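Local coordinates for protein putative polyphosphate kinase 2 (Pseudomonas aeruginosa PAO1, PDB 3CZP) that uses inorganic polyphosphate as phosphate donor to convert AMP to ADP and, less efficiently, GMP to GDP, with magnesium as cofactor, at residues K124-K127 with L128-I132; N109-S112 with Q113-Y116. All blocks are in the same frame, centred on the assembly; numbering follows the deposited sequence.

Contact 1. Residues K124-K127 with L128-I132; sequences KEAK and LDQAI
The carboxylates of Glu125 and Asp129 are the flat groups that come together here, one turn apart on the first turns of helix 125-144, with Lys124 at the N-cap position. Their planes stand 40° apart and neither is stacked on the other: Asp129 OD2 comes to 4.0 Å from the methylene CG of Glu125, and Glu125 OE2 lies 4.2 Å from Asp129 OD2. Two like charges this close would probably repel, although the N-terminal end of a helix generally favours acidic groups. Glu125 keeps CG anti to its own N and runs out extended, whereas Asp129 folds back beside its backbone N (chi1 -72°), which sets its CG 3.4 Å from Glu125 O. A long, weak ion pair links Asp129 OD1 to Arg202 of helix 186-203.

The other flat group, the amide of Gln130, lies back along the preceding turn: its NE2 is 4.2 Å from Ala126 CB, and although NE2 lies 3.5 Å from Ala126 O, the geometry is too poor for a hydrogen bond. Four i to i+4 backbone bonds, from Leu128 N to Lys124 O through Ala131 N to Lys127 O, hold these turns. Leu128 faces inward, against Met114 and Arg118 of helix 110-119 and Tyr195 of helix 186-203. The bond from Gln130 N to Ala126 O measures 3.0 Å but bends to 141° at the hydrogen, with the donor tilted from the carbonyl plane.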
loop_
_atom_site.group_PDB
_atom_site.type_symbol
_atom_site.label_atom_id
_atom_site.label_comp_id
_atom_site.label_asym_id
_atom_site.label_seq_id
_atom_site.Cartn_x
_atom_site.Cartn_y
_atom_site.Cartn_z
ATOM N N LYS A 124 28.491 -16.332 5.306
ATOM C CA LYS A 124 29.193 -17.423 5.980
ATOM C C LYS A 124 28.186 -18.441 6.511
ATOM O O LYS A 124 27.007 -18.123 6.600
ATOM C CB LYS A 124 30.013 -16.874 7.152
ATOM C CG LYS A 124 31.142 -15.958 6.777
ATOM C CD LYS A 124 31.699 -15.348 8.051
ATOM C CE LYS A 124 33.068 -14.712 7.849
ATOM N NZ LYS A 124 33.680 -14.256 9.183
ATOM N N GLU A 125 28.675 -19.619 6.908
ATOM C CA GLU A 125 27.861 -20.664 7.558
ATOM C C GLU A 125 26.971 -20.100 8.681
ATOM O O GLU A 125 25.738 -20.343 8.679
ATOM C CB GLU A 125 28.759 -21.791 8.120
ATOM C CG GLU A 125 28.004 -22.847 9.055
ATOM C CD GLU A 125 28.923 -23.928 9.730
ATOM O OE1 GLU A 125 29.809 -24.478 9.035
ATOM O OE2 GLU A 125 28.737 -24.215 10.969
ATOM N N ALA A 126 27.555 -19.344 9.624
ATOM C CA ALA A 126 26.747 -18.785 10.723
ATOM C C ALA A 126 25.547 -17.953 10.226
ATOM O O ALA A 126 24.451 -18.017 10.795
ATOM C CB ALA A 126 27.613 -17.949 11.680
ATOM N N LYS A 127 25.742 -17.178 9.167
ATOM C CA LYS A 127 24.694 -16.284 8.701
ATOM C C LYS A 127 23.614 -17.071 7.975
ATOM O O LYS A 127 22.433 -16.802 8.183
ATOM C CB LYS A 127 25.262 -15.154 7.864
ATOM C CG LYS A 127 26.136 -14.233 8.742
ATOM C CD LYS A 127 26.843 -13.136 7.898
ATOM C CE LYS A 127 28.222 -13.580 7.424
ATOM N NZ LYS A 127 28.535 -13.065 6.090
ATOM N N LEU A 128 24.006 -18.112 7.228
ATOM C CA LEU A 128 23.015 -19.029 6.704
ATOM C C LEU A 128 22.195 -19.672 7.819
ATOM O O LEU A 128 20.992 -19.804 7.688
ATOM C CB LEU A 128 23.609 -20.139 5.858
ATOM C CG LEU A 128 22.573 -21.132 5.296
ATOM C CD1 LEU A 128 21.565 -20.479 4.350
ATOM C CD2 LEU A 128 23.244 -22.345 4.587
ATOM N N ASP A 129 22.851 -20.106 8.892
ATOM C CA ASP A 129 22.123 -20.737 9.993
ATOM C C ASP A 129 21.104 -19.778 10.636
ATOM O O ASP A 129 19.989 -20.192 11.077
ATOM C CB ASP A 129 23.098 -21.302 11.005
ATOM C CG ASP A 129 23.835 -22.559 10.476
ATOM O OD1 ASP A 129 23.567 -23.049 9.322
ATOM O OD2 ASP A 129 24.679 -23.069 11.231
ATOM N N GLN A 130 21.463 -18.509 10.633
ATOM C CA GLN A 130 20.603 -17.458 11.196
ATOM C C GLN A 130 19.392 -17.214 10.321
ATOM O O GLN A 130 18.326 -17.090 10.849
ATOM C CB GLN A 130 21.379 -16.173 11.442
ATOM C CG GLN A 130 22.391 -16.359 12.614
ATOM C CD GLN A 130 23.371 -15.239 12.728
ATOM O OE1 GLN A 130 23.048 -14.108 12.405
ATOM N NE2 GLN A 130 24.574 -15.538 13.214
ATOM N N ALA A 131 19.607 -17.148 9.004
ATOM C CA ALA A 131 18.600 -17.026 7.991
ATOM C C ALA A 131 17.650 -18.190 8.039
ATOM O O ALA A 131 16.435 -18.023 7.909
ATOM C CB ALA A 131 19.252 -16.926 6.581
ATOM N N ILE A 132 18.197 -19.376 8.238
ATOM C CA ILE A 132 17.373 -20.553 8.380
ATOM C C ILE A 132 16.446 -20.386 9.540
ATOM O O ILE A 132 15.242 -20.599 9.382
ATOM C CB ILE A 132 18.179 -21.888 8.535
ATOM C CG1 ILE A 132 18.904 -22.199 7.230
ATOM C CG2 ILE A 132 17.228 -23.031 8.886
ATOM C CD1 ILE A 132 19.881 -23.404 7.288
#

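Contact 2. Residues N109-S112 with Q113-Y116; sequences NWYS and QMLY
Apolar contact between Met114, a selenomethionine, and the aromatic pair Trp110 and Tyr111 occupies one side of this helix start. Met114 CG sits between the backbone N and the carbonyl carbon (chi1 82°), and the chain bends at its end, bringing CE back over the preceding turn. CE meets Tyr111 CD1 at 4.0 Å and reaches the edge of the Trp110 ring near its plane. The selenium stands 5.3 Å from the Tyr111 ring centroid, 66° off the normal, an oblique Met-aromatic contact. Trp110 CD1 lies 3.6 Å above one face of the Tyr111 ring, offset toward its rim.

Side-chain polar bonds gather at the helix end. Asn109 OD1 accepts from Tyr111 N at 3.0 Å, and Ser112 OG accepts from Asn109 N at 3.3 Å; both bonds are weak and bent. The Asn109 amide is also held through ND2 by Phe106 O and Asn49 OD1. Glu139 of helix 125-144 bonds both Trp110 NE1 and Tyr111 OH, and the latter also pairs with Lys151 NZ, so these buried polar atoms are satisfied.

Backbone bonds follow the i to i+4 pattern, from Gln113 N to Asn109 O through Tyr116 N to Ser112 O, the last at 2.9 Å. Gln113 CG packs 3.3 Å from Asn109 O. Asn109 and Ser112 form a capping box, in which Ser112 OG takes the weak bond from Asn109 N while Asn109 OD1 caps Tyr111 N; it starts helix 110-119 directly after strand 103-107 of the parallel sheet in this P-loop-type PPK2 domain.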
loop_
_atom_site.group_PDB
_atom_site.type_symbol
_atom_site.label_atom_id
_atom_site.label_comp_id
_atom_site.label_asym_id
_atom_site.label_seq_id
_atom_site.Cartn_x
_atom_site.Cartn_y
_atom_site.Cartn_z
ATOM N N ASN A 109 12.095 -16.447 -3.222
ATOM C CA ASN A 109 11.594 -16.095 -1.917
ATOM C C ASN A 109 12.817 -16.067 -0.942
ATOM O O ASN A 109 13.960 -16.005 -1.372
ATOM C CB ASN A 109 10.494 -17.096 -1.534
ATOM C CG ASN A 109 10.956 -18.538 -1.707
ATOM O OD1 ASN A 109 12.011 -18.940 -1.185
ATOM N ND2 ASN A 109 10.222 -19.288 -2.465
ATOM N N TRP A 110 12.580 -16.137 0.342
ATOM C CA TRP A 110 13.673 -16.093 1.314
ATOM C C TRP A 110 14.687 -17.275 1.170
ATOM O O TRP A 110 15.871 -17.089 1.321
ATOM C CB TRP A 110 13.075 -15.958 2.718
ATOM C CG TRP A 110 11.863 -16.759 3.022
ATOM C CD1 TRP A 110 11.832 -17.975 3.593
ATOM C CD2 TRP A 110 10.487 -16.391 2.773
ATOM N NE1 TRP A 110 10.546 -18.384 3.757
ATOM C CE2 TRP A 110 9.692 -17.443 3.249
ATOM C CE3 TRP A 110 9.855 -15.275 2.195
ATOM C CZ2 TRP A 110 8.294 -17.401 3.209
ATOM C CZ3 TRP A 110 8.465 -15.255 2.119
ATOM C CH2 TRP A 110 7.711 -16.317 2.618
ATOM N N TYR A 111 14.232 -18.456 0.793
ATOM C CA TYR A 111 15.097 -19.601 0.518
ATOM C C TYR A 111 16.033 -19.434 -0.652
ATOM O O TYR A 111 17.220 -19.745 -0.535
ATOM C CB TYR A 111 14.257 -20.847 0.340
ATOM C CG TYR A 111 13.501 -21.189 1.574
ATOM C CD1 TYR A 111 14.180 -21.548 2.740
ATOM C CD2 TYR A 111 12.141 -21.129 1.617
ATOM C CE1 TYR A 111 13.521 -21.851 3.899
ATOM C CE2 TYR A 111 11.467 -21.419 2.775
ATOM C CZ TYR A 111 12.174 -21.829 3.921
ATOM O OH TYR A 111 11.498 -22.136 5.112
ATOM N N SER A 112 15.535 -18.925 -1.769
ATOM C CA SER A 112 16.377 -18.625 -2.924
ATOM C C SER A 112 17.441 -17.636 -2.497
ATOM O O SER A 112 18.593 -17.785 -2.819
ATOM C CB SER A 112 15.585 -18.036 -4.097
ATOM O OG SER A 112 14.316 -18.647 -4.224
ATOM N N GLN A 113 17.042 -16.600 -1.774
ATOM C CA GLN A 113 17.994 -15.618 -1.296
ATOM C C GLN A 113 19.134 -16.228 -0.472
ATOM O O GLN A 113 20.311 -16.044 -0.834
ATOM C CB GLN A 113 17.271 -14.530 -0.501
ATOM C CG GLN A 113 16.309 -13.642 -1.351
ATOM C CD GLN A 113 15.812 -12.447 -0.571
ATOM O OE1 GLN A 113 15.651 -12.523 0.648
ATOM N NE2 GLN A 113 15.525 -11.344 -1.276
HETATM N N MSE A 114 18.808 -16.968 0.599
HETATM C CA MSE A 114 19.848 -17.588 1.475
HETATM C C MSE A 114 20.725 -18.690 0.796
HETATM O O MSE A 114 21.924 -18.742 1.014
HETATM C CB MSE A 114 19.206 -18.072 2.788
HETATM C CG MSE A 114 18.534 -19.380 2.741
HETATM SE SE MSE A 114 17.651 -19.907 4.373
HETATM C CE MSE A 114 16.169 -18.554 4.505
ATOM N N LEU A 115 20.135 -19.510 -0.089
ATOM C CA LEU A 115 20.867 -20.545 -0.816
ATOM C C LEU A 115 21.790 -19.921 -1.818
ATOM O O LEU A 115 22.952 -20.292 -1.917
ATOM C CB LEU A 115 19.903 -21.518 -1.526
ATOM C CG LEU A 115 19.195 -22.438 -0.545
ATOM C CD1 LEU A 115 18.070 -23.192 -1.262
ATOM C CD2 LEU A 115 20.187 -23.424 0.105
ATOM N N TYR A 116 21.286 -18.959 -2.582
ATOM C CA TYR A 116 22.161 -18.264 -3.543
ATOM C C TYR A 116 23.332 -17.593 -2.818
ATOM O O TYR A 116 24.490 -17.715 -3.233
ATOM C CB TYR A 116 21.335 -17.289 -4.365
ATOM C CG TYR A 116 22.152 -16.336 -5.204
ATOM C CD1 TYR A 116 22.722 -16.741 -6.429
ATOM C CD2 TYR A 116 22.395 -15.019 -4.759
ATOM C CE1 TYR A 116 23.491 -15.838 -7.194
ATOM C CE2 TYR A 116 23.174 -14.119 -5.505
ATOM C CZ TYR A 116 23.712 -14.530 -6.715
ATOM O OH TYR A 116 24.437 -13.622 -7.454
#

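In the fold
Both contacts are opening turns of consecutive helices, 110-119 and 125-144, in the first PPK2 domain, which seems to be catalytically inactive. Contact 2 is buried beside the parallel sheet, and its chemistry is aromatic and apolar with the polar ends of Asn109, Trp110 and Tyr111 hydrogen-bonded; contact 1 lies at the surface, where charged and amide side chains dominate and Leu128 and Ile132 face inward. The two meet directly, their centres about 11 Å apart: Leu128 CD1 lies 3.6 Å from Met114 CG, and Ile132 CG1 lies 3.9 Å from Met114 SE. Both also pack on helix 186-203, with Tyr195 and Val199 touched from each, so three helices converge there.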